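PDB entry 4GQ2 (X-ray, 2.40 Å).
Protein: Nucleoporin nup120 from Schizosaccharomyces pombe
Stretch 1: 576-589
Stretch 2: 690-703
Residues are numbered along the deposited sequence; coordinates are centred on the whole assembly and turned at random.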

# COMPACT_ATOMS: atom_id res chain seq x y z
N GLN A 576 8.96 31.73 8.94
CA GLN A 576 9.01 32.44 7.66
C GLN A 576 9.73 31.66 6.57
O GLN A 576 9.25 31.61 5.43
CB GLN A 576 9.64 33.81 7.85
CG GLN A 576 8.79 34.76 8.68
CD GLN A 576 9.44 36.11 8.92
OE1 GLN A 576 10.67 36.26 8.88
NE2 GLN A 576 8.62 37.11 9.18
N ILE A 577 10.86 31.04 6.92
CA ILE A 577 11.63 30.23 5.98
C ILE A 577 10.87 28.95 5.61
O ILE A 577 10.91 28.52 4.44
CB ILE A 577 13.03 29.86 6.53
CG1 ILE A 577 13.76 31.10 7.05
CG2 ILE A 577 13.86 29.19 5.44
CD1 ILE A 577 14.84 30.81 8.07
N LEU A 578 10.20 28.34 6.58
CA LEU A 578 9.37 27.16 6.31
C LEU A 578 8.34 27.49 5.23
O LEU A 578 8.17 26.73 4.27
CB LEU A 578 8.71 26.62 7.59
CG LEU A 578 7.72 25.43 7.56
CD1 LEU A 578 6.30 25.91 7.26
CD2 LEU A 578 8.13 24.30 6.62
N ASP A 579 7.66 28.63 5.37
CA ASP A 579 6.68 29.05 4.37
C ASP A 579 7.31 29.22 2.99
O ASP A 579 6.68 28.91 1.98
CB ASP A 579 5.96 30.32 4.81
CG ASP A 579 4.82 30.68 3.89
OD1 ASP A 579 3.82 29.93 3.87
OD2 ASP A 579 4.92 31.70 3.19
N LEU A 580 8.55 29.70 2.96
CA LEU A 580 9.32 29.80 1.71
C LEU A 580 9.53 28.43 1.06
O LEU A 580 9.49 28.30 -0.16
CB LEU A 580 10.67 30.50 1.95
CG LEU A 580 10.73 31.98 2.37
CD1 LEU A 580 12.17 32.43 2.51
CD2 LEU A 580 10.00 32.90 1.40
N GLY A 581 9.74 27.40 1.89
CA GLY A 581 9.86 26.02 1.42
C GLY A 581 8.53 25.49 0.91
O GLY A 581 8.47 24.91 -0.19
N ARG A 582 7.48 25.71 1.69
CA ARG A 582 6.11 25.34 1.30
C ARG A 582 5.73 25.93 -0.05
O ARG A 582 5.20 25.22 -0.90
CB ARG A 582 5.09 25.82 2.33
CG ARG A 582 5.12 25.12 3.68
CD ARG A 582 3.82 25.32 4.44
NE ARG A 582 3.39 26.72 4.53
CZ ARG A 582 2.50 27.19 5.41
NH1 ARG A 582 1.95 26.38 6.31
NH2 ARG A 582 2.17 28.47 5.40
N SER A 583 5.98 27.22 -0.24
CA SER A 583 5.54 27.90 -1.45
C SER A 583 6.38 27.53 -2.67
O SER A 583 5.88 27.54 -3.79
CB SER A 583 5.48 29.42 -1.25
OG SER A 583 6.76 29.94 -0.96
N LEU A 584 7.65 27.19 -2.44
CA LEU A 584 8.50 26.64 -3.50
C LEU A 584 8.00 25.27 -3.93
O LEU A 584 7.88 24.99 -5.13
CB LEU A 584 9.95 26.56 -3.03
CG LEU A 584 11.05 26.10 -3.99
CD1 LEU A 584 11.04 26.90 -5.28
CD2 LEU A 584 12.40 26.25 -3.31
N HIS A 585 7.71 24.40 -2.95
CA HIS A 585 7.13 23.09 -3.25
C HIS A 585 5.92 23.21 -4.14
O HIS A 585 5.76 22.46 -5.11
CB HIS A 585 6.78 22.34 -1.98
CG HIS A 585 6.69 20.85 -2.16
ND1 HIS A 585 5.64 20.26 -2.77
CD2 HIS A 585 7.57 19.83 -1.82
CE1 HIS A 585 5.83 18.93 -2.80
NE2 HIS A 585 7.02 18.67 -2.23
N SER A 586 5.07 24.19 -3.84
CA SER A 586 3.80 24.36 -4.54
C SER A 586 3.95 24.88 -5.98
O SER A 586 2.96 25.03 -6.68
CB SER A 586 2.88 25.28 -3.74
OG SER A 586 3.28 26.63 -3.90
N CYS A 587 5.18 25.17 -6.39
CA CYS A 587 5.48 25.51 -7.79
C CYS A 587 5.50 24.29 -8.71
O CYS A 587 5.51 24.43 -9.94
CB CYS A 587 6.82 26.23 -7.88
SG CYS A 587 6.88 27.83 -7.04
N MET A 588 5.53 23.10 -8.11
CA MET A 588 5.69 21.85 -8.83
C MET A 588 4.35 21.17 -9.04
O MET A 588 3.58 20.99 -8.09
CB MET A 588 6.61 20.89 -8.05
CG MET A 588 7.87 21.52 -7.49
SD MET A 588 8.89 22.34 -8.73
CE MET A 588 10.17 23.02 -7.68
N SER A 589 4.09 20.76 -10.29
CA SER A 589 2.90 19.96 -10.60
C SER A 589 3.14 18.49 -10.24
O SER A 589 4.29 18.07 -10.02
CB SER A 589 2.54 20.09 -12.08
OG SER A 589 3.58 19.58 -12.91
N GLN A 690 7.15 14.16 4.12
CA GLN A 690 7.78 14.10 2.79
C GLN A 690 7.71 15.43 2.03
O GLN A 690 8.72 15.91 1.52
CB GLN A 690 7.15 12.98 1.95
CG GLN A 690 7.69 12.91 0.53
CD GLN A 690 7.05 11.81 -0.31
OE1 GLN A 690 7.74 10.91 -0.81
NE2 GLN A 690 5.75 11.86 -0.45
N VAL A 691 6.52 16.01 1.95
CA VAL A 691 6.34 17.32 1.32
C VAL A 691 7.17 18.40 2.04
O VAL A 691 7.81 19.24 1.39
CB VAL A 691 4.83 17.68 1.26
CG1 VAL A 691 4.59 19.16 0.97
CG2 VAL A 691 4.11 16.78 0.25
N SER A 692 7.21 18.34 3.37
CA SER A 692 7.99 19.29 4.16
C SER A 692 9.49 19.17 3.86
O SER A 692 10.15 20.17 3.54
CB SER A 692 7.71 19.09 5.66
OG SER A 692 8.72 19.68 6.46
N ILE A 693 10.02 17.95 3.97
CA ILE A 693 11.43 17.67 3.71
C ILE A 693 11.82 18.08 2.29
O ILE A 693 12.88 18.68 2.09
CB ILE A 693 11.72 16.16 3.89
CG1 ILE A 693 11.62 15.78 5.37
CG2 ILE A 693 13.09 15.81 3.33
CD1 ILE A 693 11.26 14.33 5.62
N GLU A 694 10.96 17.77 1.33
CA GLU A 694 11.21 18.14 -0.06
C GLU A 694 11.34 19.66 -0.22
O GLU A 694 12.25 20.14 -0.91
CB GLU A 694 10.12 17.58 -0.98
CG GLU A 694 10.29 16.09 -1.26
CD GLU A 694 9.03 15.41 -1.77
OE1 GLU A 694 8.01 16.10 -1.93
OE2 GLU A 694 9.08 14.18 -2.00
N GLY A 695 10.44 20.40 0.42
CA GLY A 695 10.49 21.86 0.36
C GLY A 695 11.86 22.40 0.77
O GLY A 695 12.40 23.29 0.12
N PHE A 696 12.41 21.83 1.84
CA PHE A 696 13.72 22.24 2.36
C PHE A 696 14.84 21.87 1.39
O PHE A 696 15.70 22.70 1.08
CB PHE A 696 13.98 21.64 3.75
CG PHE A 696 13.13 22.24 4.84
CD1 PHE A 696 13.14 23.61 5.08
CD2 PHE A 696 12.33 21.43 5.64
CE1 PHE A 696 12.36 24.16 6.09
CE2 PHE A 696 11.55 21.98 6.65
CZ PHE A 696 11.56 23.34 6.88
N ILE A 697 14.82 20.62 0.92
CA ILE A 697 15.74 20.18 -0.14
C ILE A 697 15.67 21.12 -1.34
O ILE A 697 16.71 21.55 -1.84
CB ILE A 697 15.47 18.71 -0.58
CG1 ILE A 697 15.82 17.74 0.54
CG2 ILE A 697 16.26 18.37 -1.84
CD1 ILE A 697 15.36 16.31 0.32
N PHE A 698 14.46 21.48 -1.78
CA PHE A 698 14.31 22.40 -2.92
C PHE A 698 14.98 23.73 -2.60
O PHE A 698 15.66 24.33 -3.44
CB PHE A 698 12.84 22.66 -3.26
CG PHE A 698 12.06 21.45 -3.69
CD1 PHE A 698 12.68 20.24 -3.95
CD2 PHE A 698 10.68 21.55 -3.89
CE1 PHE A 698 11.93 19.13 -4.34
CE2 PHE A 698 9.94 20.46 -4.29
CZ PHE A 698 10.56 19.24 -4.51
N LEU A 699 14.76 24.20 -1.37
CA LEU A 699 15.28 25.48 -0.91
C LEU A 699 16.81 25.48 -0.88
O LEU A 699 17.45 26.37 -1.45
CB LEU A 699 14.71 25.80 0.47
CG LEU A 699 14.54 27.26 0.89
CD1 LEU A 699 13.70 28.03 -0.12
CD2 LEU A 699 13.90 27.29 2.26
N LEU A 700 17.40 24.47 -0.25
CA LEU A 700 18.85 24.29 -0.19
C LEU A 700 19.48 24.21 -1.59
O LEU A 700 20.51 24.82 -1.85
CB LEU A 700 19.21 23.07 0.65
CG LEU A 700 19.58 23.28 2.13
CD1 LEU A 700 19.14 24.63 2.69
CD2 LEU A 700 19.09 22.13 3.00
N SER A 701 18.82 23.46 -2.47
CA SER A 701 19.25 23.34 -3.86
C SER A 701 19.22 24.66 -4.63
O SER A 701 20.07 24.91 -5.49
CB SER A 701 18.38 22.30 -4.58
OG SER A 701 18.54 22.38 -5.98
N LEU A 702 18.22 25.50 -4.35
CA LEU A 702 18.12 26.82 -4.97
C LEU A 702 19.28 27.71 -4.52
O LEU A 702 19.98 28.30 -5.35
CB LEU A 702 16.77 27.47 -4.63
CG LEU A 702 16.36 28.73 -5.41
CD1 LEU A 702 14.85 28.81 -5.50
CD2 LEU A 702 16.91 30.01 -4.79
N ILE A 703 19.45 27.80 -3.21
CA ILE A 703 20.44 28.64 -2.55
C ILE A 703 21.86 28.37 -3.05
O ILE A 703 22.58 29.30 -3.40
CB ILE A 703 20.38 28.42 -1.02
CG1 ILE A 703 19.08 29.00 -0.44
CG2 ILE A 703 21.60 29.01 -0.31
CD1 ILE A 703 18.78 28.52 0.96

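Two helices of one chain, residues 576-585 and 690-703, cross almost at right angles (95°), and their axes come within 7.9 Å. So close a crossing needs small residues where the backbones meet, and what follows along the second helix is organised around that point.

Val691 comes first. Its CG1 methyl lies 3.9 Å from the centroid of the His585 ring and only 4° off the ring normal, a CH-pi contact that suits a compact, branched apolar side chain. The carbonyl of the same residue is also near the imidazole, with Val691 O 3.3 Å from His585 CD2.

Glu694 supplies the one hydrogen bond between the stretches. His585 NE2 donates to Glu694 OE1 at 2.8 Å, with a nearly straight angle of 175° at the hydrogen. The acceptor lies at the ring edge, near its plane, where an imidazole N-H points. In a buried setting a carboxylate needs such partners, and both its oxygens are also bonded elsewhere in the structure.

Gly695 marks the crossing itself. Its CA is 4.3 Å from the CA of Gly581 and 3.7 Å from Gly581 O. A CB on Gly695 would point toward the first helix and fall 3.0 Å from Gly581 O, a clash; glycine leaves that space to the backbone. Gly581 is likewise free of a side chain that would point into the contact.

Phe696 starts away from the first helix along its CA-to-CB bond, but the long ring brings its end back, so that CZ reaches Leu578 CD2 at 3.6 Å.

Phe698 points toward the first helix. Its ring and that of His585 are near parallel, with planes at 21°, but slid apart, the centroids 5.1 Å from each other, so they barely overlap. Together with Val691, Glu694 and Gly695, Phe698 forms the hole that receives His585 as a knob. Phe698 also packs against aliphatic groups: its CB is 3.6 Å from Leu584 CD2, and its CE2 is 4.0 Å from Met588 CG, just beyond the first helix.

Leu699 returns the arrangement, as a knob among Ile577, Leu580, Gly581 and Leu584. Its two methyls allow it to spread within this hole: CD2 lies 3.7 Å from Ile577 CG2, while CD1 lies 3.9 Å from Leu584 CD2.

Leu702, one turn beyond Phe698, closes the apolar patch, its CD1 4.2 Å from Leu584 CD2. Leu584 thus touches three successive contributors from the second helix, a role that a flexible, purely apolar side chain fills well.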